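Local coordinates for uncharacterized protein lp_2219 (Lactobacillus plantarum, PDB 3HFQ) that is of unknown function but folds as a seven-bladed beta-propeller of the lactonase family and may hydrolyse a sugar lactone, at residues 20-25 and 31-36; 300-305 and 309-314. The protein carries 1 engineered substitution. All coordinates share one frame; numbering follows the deposited sequence.

Contact 1: residues 20-25 and 31-36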
loop_
_atom_site.group_PDB
_atom_site.type_symbol
_atom_site.label_atom_id
_atom_site.label_comp_id
_atom_site.label_asym_id
_atom_site.label_seq_id
_atom_site.Cartn_x
_atom_site.Cartn_y
_atom_site.Cartn_z
ATOM N N GLN A 20 -17.031 3.793 -2.784
ATOM C CA GLN A 20 -16.511 4.946 -3.500
ATOM C C GLN A 20 -17.024 6.224 -2.856
ATOM O O GLN A 20 -18.137 6.270 -2.330
ATOM C CB GLN A 20 -16.901 4.880 -4.982
ATOM C CG GLN A 20 -18.378 5.099 -5.296
ATOM C CD GLN A 20 -18.703 4.806 -6.752
ATOM O OE1 GLN A 20 -17.899 5.079 -7.647
ATOM N NE2 GLN A 20 -19.889 4.258 -6.997
ATOM N N GLY A 21 -16.191 7.255 -2.880
ATOM C CA GLY A 21 -16.583 8.514 -2.285
ATOM C C GLY A 21 -16.070 9.697 -3.071
ATOM O O GLY A 21 -15.497 9.549 -4.153
ATOM N N THR A 22 -16.272 10.880 -2.508
ATOM C CA THR A 22 -15.852 12.108 -3.151
ATOM C C THR A 22 -15.208 13.051 -2.147
ATOM O O THR A 22 -15.682 13.193 -1.020
ATOM C CB THR A 22 -17.059 12.830 -3.776
ATOM O OG1 THR A 22 -17.696 11.963 -4.722
ATOM C CG2 THR A 22 -16.616 14.112 -4.472
ATOM N N LEU A 23 -14.110 13.672 -2.561
ATOM C CA LEU A 23 -13.423 14.656 -1.737
ATOM C C LEU A 23 -13.702 15.990 -2.427
ATOM O O LEU A 23 -13.305 16.197 -3.576
ATOM C CB LEU A 23 -11.913 14.374 -1.692
ATOM C CG LEU A 23 -10.951 15.487 -1.244
ATOM C CD1 LEU A 23 -11.488 16.217 -0.028
ATOM C CD2 LEU A 23 -9.585 14.877 -0.947
ATOM N N ASP A 24 -14.424 16.872 -1.742
ATOM C CA ASP A 24 -14.759 18.183 -2.289
ATOM C C ASP A 24 -13.693 19.153 -1.771
ATOM O O ASP A 24 -13.671 19.490 -0.589
ATOM C CB ASP A 24 -16.145 18.614 -1.804
ATOM C CG ASP A 24 -16.669 19.842 -2.531
ATOM O OD1 ASP A 24 -15.911 20.827 -2.660
ATOM O OD2 ASP A 24 -17.846 19.829 -2.955
ATOM N N THR A 25 -12.804 19.596 -2.655
ATOM C CA THR A 25 -11.690 20.497 -2.303
ATOM C C THR A 25 -12.093 21.897 -1.831
ATOM O O THR A 25 -11.317 22.554 -1.112
ATOM C CB THR A 25 -10.733 20.644 -3.503
ATOM O OG1 THR A 25 -11.444 21.181 -4.624
ATOM C CG2 THR A 25 -10.144 19.299 -3.888
ATOM N N THR A 31 -17.057 12.217 1.488
ATOM C CA THR A 31 -18.265 11.404 1.573
ATOM C C THR A 31 -17.995 9.974 1.122
ATOM O O THR A 31 -17.009 9.698 0.436
ATOM C CB THR A 31 -19.384 11.929 0.644
ATOM O OG1 THR A 31 -18.942 11.843 -0.716
ATOM C CG2 THR A 31 -19.746 13.365 0.964
ATOM N N ASN A 32 -18.870 9.065 1.533
ATOM C CA ASN A 32 -18.802 7.678 1.097
ATOM C C ASN A 32 -20.115 7.608 0.329
ATOM O O ASN A 32 -21.184 7.503 0.928
ATOM C CB ASN A 32 -18.821 6.698 2.277
ATOM C CG ASN A 32 -18.928 5.246 1.825
ATOM O OD1 ASN A 32 -18.856 4.321 2.636
ATOM N ND2 ASN A 32 -19.110 5.044 0.524
ATOM N N ASP A 33 -20.029 7.716 -0.993
ATOM C CA ASP A 33 -21.212 7.709 -1.844
ATOM C C ASP A 33 -21.913 6.365 -1.966
ATOM O O ASP A 33 -23.059 6.297 -2.408
ATOM C CB ASP A 33 -20.857 8.239 -3.239
ATOM C CG ASP A 33 -20.245 9.629 -3.191
ATOM O OD1 ASP A 33 -20.775 10.485 -2.454
ATOM O OD2 ASP A 33 -19.237 9.869 -3.893
ATOM N N GLY A 34 -21.236 5.292 -1.582
ATOM C CA GLY A 34 -21.867 3.992 -1.666
ATOM C C GLY A 34 -20.991 2.894 -2.224
ATOM O O GLY A 34 -19.840 3.119 -2.595
ATOM N N LEU A 35 -21.558 1.696 -2.279
ATOM C CA LEU A 35 -20.869 0.515 -2.776
ATOM C C LEU A 35 -20.667 0.570 -4.289
ATOM O O LEU A 35 -21.607 0.818 -5.042
ATOM C CB LEU A 35 -21.680 -0.728 -2.412
ATOM C CG LEU A 35 -21.086 -2.093 -2.755
ATOM C CD1 LEU A 35 -19.925 -2.386 -1.817
ATOM C CD2 LEU A 35 -22.165 -3.165 -2.619
ATOM N N LEU A 36 -19.434 0.341 -4.728
ATOM C CA LEU A 36 -19.119 0.342 -6.149
ATOM C C LEU A 36 -19.159 -1.092 -6.669
ATOM O O LEU A 36 -19.670 -1.356 -7.756
ATOM C CB LEU A 36 -17.731 0.942 -6.395
ATOM C CG LEU A 36 -17.206 0.883 -7.836
ATOM C CD1 LEU A 36 -18.093 1.713 -8.754
ATOM C CD2 LEU A 36 -15.778 1.397 -7.877
#
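Q20 pairs with both D33 and G34, a classic beta bulge in the antiparallel hairpin formed by 20-24 and 31-35. Backbone bonds come first: Q20 N gives a firm bond to G34 O (2.9 Å), while Q20 O receives two weak ones, from D33 N and G34 N. Beyond the bulge, T31 N donates to T22 O at 3.0 Å. G34 has a positive phi (136°), where a side chain would press on the carbonyl oxygen of D33. G21 comes close enough for its CA to lie 3.0 Å from T31 O, a CA-H...O contact; a CB on G21 would run into the same oxygen. A second group is polar and runs through D33. T22 OG1 donates to D33 OD2 (2.7 Å) on its syn lone pair, and T31 OG1 donates to D33 OD1 (2.9 Å) from above the carboxylate plane, so two threonines fix the rotation of one carboxylate. T22 OG1 stands beside its own backbone N (chi1 -58°), facing the aspartate. One van der Waals contact sets the L36 CD1 methyl against the Q20 amide, 3.5 Å from Q20 OE1, the two side chains crossing at about a right angle, while R4 and the backbone O of Q73 bind that amide. Within its four-stranded propeller blade, 29-38 is an outermost strand, and 17-24 lies between it and strand 2-9, with L23 reaching F299 of strand 299-304.

Contact 2: residues 300-305 and 309-314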
loop_
_atom_site.group_PDB
_atom_site.type_symbol
_atom_site.label_atom_id
_atom_site.label_comp_id
_atom_site.label_asym_id
_atom_site.label_seq_id
_atom_site.Cartn_x
_atom_site.Cartn_y
_atom_site.Cartn_z
ATOM N N VAL A 300 -5.264 14.872 2.664
ATOM C CA VAL A 300 -4.884 13.502 2.977
ATOM C C VAL A 300 -6.132 12.822 3.520
ATOM O O VAL A 300 -6.877 13.416 4.303
ATOM C CB VAL A 300 -3.790 13.412 4.056
ATOM C CG1 VAL A 300 -3.634 11.958 4.508
ATOM C CG2 VAL A 300 -2.465 13.932 3.508
ATOM N N VAL A 301 -6.373 11.597 3.077
ATOM C CA VAL A 301 -7.515 10.823 3.550
ATOM C C VAL A 301 -6.971 9.531 4.137
ATOM O O VAL A 301 -6.150 8.863 3.516
ATOM C CB VAL A 301 -8.493 10.482 2.396
ATOM C CG1 VAL A 301 -9.533 9.466 2.868
ATOM C CG2 VAL A 301 -9.180 11.746 1.919
ATOM N N VAL A 302 -7.413 9.196 5.344
ATOM C CA VAL A 302 -6.980 7.977 6.009
ATOM C C VAL A 302 -8.220 7.184 6.399
ATOM O O VAL A 302 -9.271 7.767 6.668
ATOM C CB VAL A 302 -6.168 8.285 7.300
ATOM C CG1 VAL A 302 -7.006 9.110 8.258
ATOM C CG2 VAL A 302 -5.730 6.981 7.977
ATOM N N VAL A 303 -8.110 5.861 6.403
ATOM C CA VAL A 303 -9.233 5.020 6.807
ATOM C C VAL A 303 -8.805 4.196 8.003
ATOM O O VAL A 303 -7.670 3.730 8.065
ATOM C CB VAL A 303 -9.707 4.057 5.687
ATOM C CG1 VAL A 303 -10.362 4.843 4.571
ATOM C CG2 VAL A 303 -8.539 3.233 5.156
ATOM N N ASN A 304 -9.717 4.036 8.958
ATOM C CA ASN A 304 -9.450 3.267 10.165
ATOM C C ASN A 304 -10.224 1.962 10.103
ATOM O O ASN A 304 -11.453 1.951 10.045
ATOM C CB ASN A 304 -9.857 4.074 11.397
ATOM C CG ASN A 304 -9.046 5.343 11.546
ATOM O OD1 ASN A 304 -7.871 5.301 11.908
ATOM N ND2 ASN A 304 -9.667 6.481 11.250
ATOM N N GLN A 305 -9.477 0.866 10.131
ATOM C CA GLN A 305 -10.010 -0.486 10.041
ATOM C C GLN A 305 -11.011 -0.923 11.110
ATOM O O GLN A 305 -12.087 -1.429 10.785
ATOM C CB GLN A 305 -8.834 -1.472 10.010
ATOM C CG GLN A 305 -9.212 -2.931 9.887
ATOM C CD GLN A 305 -7.996 -3.848 9.857
ATOM O OE1 GLN A 305 -8.129 -5.069 9.862
ATOM N NE2 GLN A 305 -6.807 -3.260 9.823
ATOM N N ASN A 309 -14.289 4.181 10.100
ATOM C CA ASN A 309 -14.386 5.590 9.740
ATOM C C ASN A 309 -13.172 6.115 8.998
ATOM O O ASN A 309 -12.064 5.613 9.156
ATOM C CB ASN A 309 -14.655 6.460 10.979
ATOM C CG ASN A 309 -13.817 6.063 12.186
ATOM O OD1 ASN A 309 -12.874 5.280 12.084
ATOM N ND2 ASN A 309 -14.161 6.621 13.343
ATOM N N ALA A 310 -13.408 7.123 8.167
ATOM C CA ALA A 310 -12.354 7.749 7.391
ATOM C C ALA A 310 -12.199 9.167 7.921
ATOM O O ALA A 310 -13.143 9.739 8.473
ATOM C CB ALA A 310 -12.726 7.768 5.912
ATOM N N THR A 311 -11.009 9.727 7.756
ATOM C CA THR A 311 -10.723 11.073 8.237
ATOM C C THR A 311 -10.079 11.900 7.139
ATOM O O THR A 311 -9.229 11.405 6.393
ATOM C CB THR A 311 -9.777 11.022 9.453
ATOM O OG1 THR A 311 -10.357 10.197 10.471
ATOM C CG2 THR A 311 -9.542 12.419 10.016
ATOM N N LEU A 312 -10.491 13.160 7.041
ATOM C CA LEU A 312 -9.960 14.072 6.035
ATOM C C LEU A 312 -9.103 15.149 6.685
ATOM O O LEU A 312 -9.514 15.764 7.673
ATOM C CB LEU A 312 -11.102 14.750 5.267
ATOM C CG LEU A 312 -10.673 15.843 4.279
ATOM C CD1 LEU A 312 -9.924 15.216 3.112
ATOM C CD2 LEU A 312 -11.889 16.600 3.768
ATOM N N TYR A 313 -7.916 15.370 6.125
ATOM C CA TYR A 313 -7.001 16.398 6.618
ATOM C C TYR A 313 -6.685 17.379 5.514
ATOM O O TYR A 313 -6.747 17.046 4.331
ATOM C CB TYR A 313 -5.638 15.831 7.029
ATOM C CG TYR A 313 -5.636 14.746 8.057
ATOM C CD1 TYR A 313 -5.585 13.407 7.675
ATOM C CD2 TYR A 313 -5.600 15.051 9.418
ATOM C CE1 TYR A 313 -5.502 12.397 8.620
ATOM C CE2 TYR A 313 -5.521 14.047 10.373
ATOM C CZ TYR A 313 -5.461 12.723 9.964
ATOM O OH TYR A 313 -5.347 11.719 10.893
ATOM N N ALA A 314 -6.326 18.591 5.916
ATOM C CA ALA A 314 -5.894 19.598 4.977
ATOM C C ALA A 314 -4.382 19.442 5.116
ATOM O O ALA A 314 -3.891 19.137 6.203
ATOM C CB ALA A 314 -6.325 20.984 5.433
#
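V302 and T311 form the middle pair of a regular antiparallel hairpin, bonded both ways: T311 N to V302 O at 2.8 Å and V302 N to T311 O at 3.0 Å, each donor in the carbonyl plane. V300 and Y313 are also bonded both ways, but V300 N comes to Y313 O from above the carbonyl plane. On the face carrying these residues, V302 CG1 touches T311 CB and reaches Y313 CE1, both at 3.6 Å; its chi1 of 58° sets CG1 between backbone N and carbonyl carbon, on the side of those partners. T311 CG2 lies over one face of the Y313 ring, offset toward its rim. The other face joins V301 CG2 to L312 CD1 (3.7 Å) and V303 to A310. At the turn end, N309 O accepts N304 N (2.8 Å) and, from above its carbonyl plane, N304 ND2 (3.3 Å); N304 OD1 is hydrogen-bonded to T283 OG1. With alanine replacing this asparagine, N309 O would probably keep just the backbone N-H of its two donors, and the T283 hydroxyl would lose its amide partner. Further out, T307 and D328 hold the N309 amide, T283 O takes T311 OG1, and S282 O takes Y313 OH. Polar ends on this buried sheet thus meet defined partners, while valines, A310, L312 and the tyrosine ring supply apolar packing.

Contact 1 and contact 2 are both antiparallel hairpins, but of different blades: 20-25/31-36 includes an outermost strand of its sheet, whereas 300-305/309-314 joins the two inner strands of another. Contact 1 is partly buried, its centre about 20 Å from that of the chain, and uses threonine hydroxyls, a carboxylate and a bulge. Contact 2, its centre about 15 Å from that of the chain, is wholly buried, regular in register and rich in valine. Their centres are about 12 Å apart, and the blades touch through L23, whose CD1 packs 3.6 Å from CD1 of L312, with V301 CG2 beside its other methyl. This apolar seam is consistent with the sheet-on-sheet packing of propeller blades.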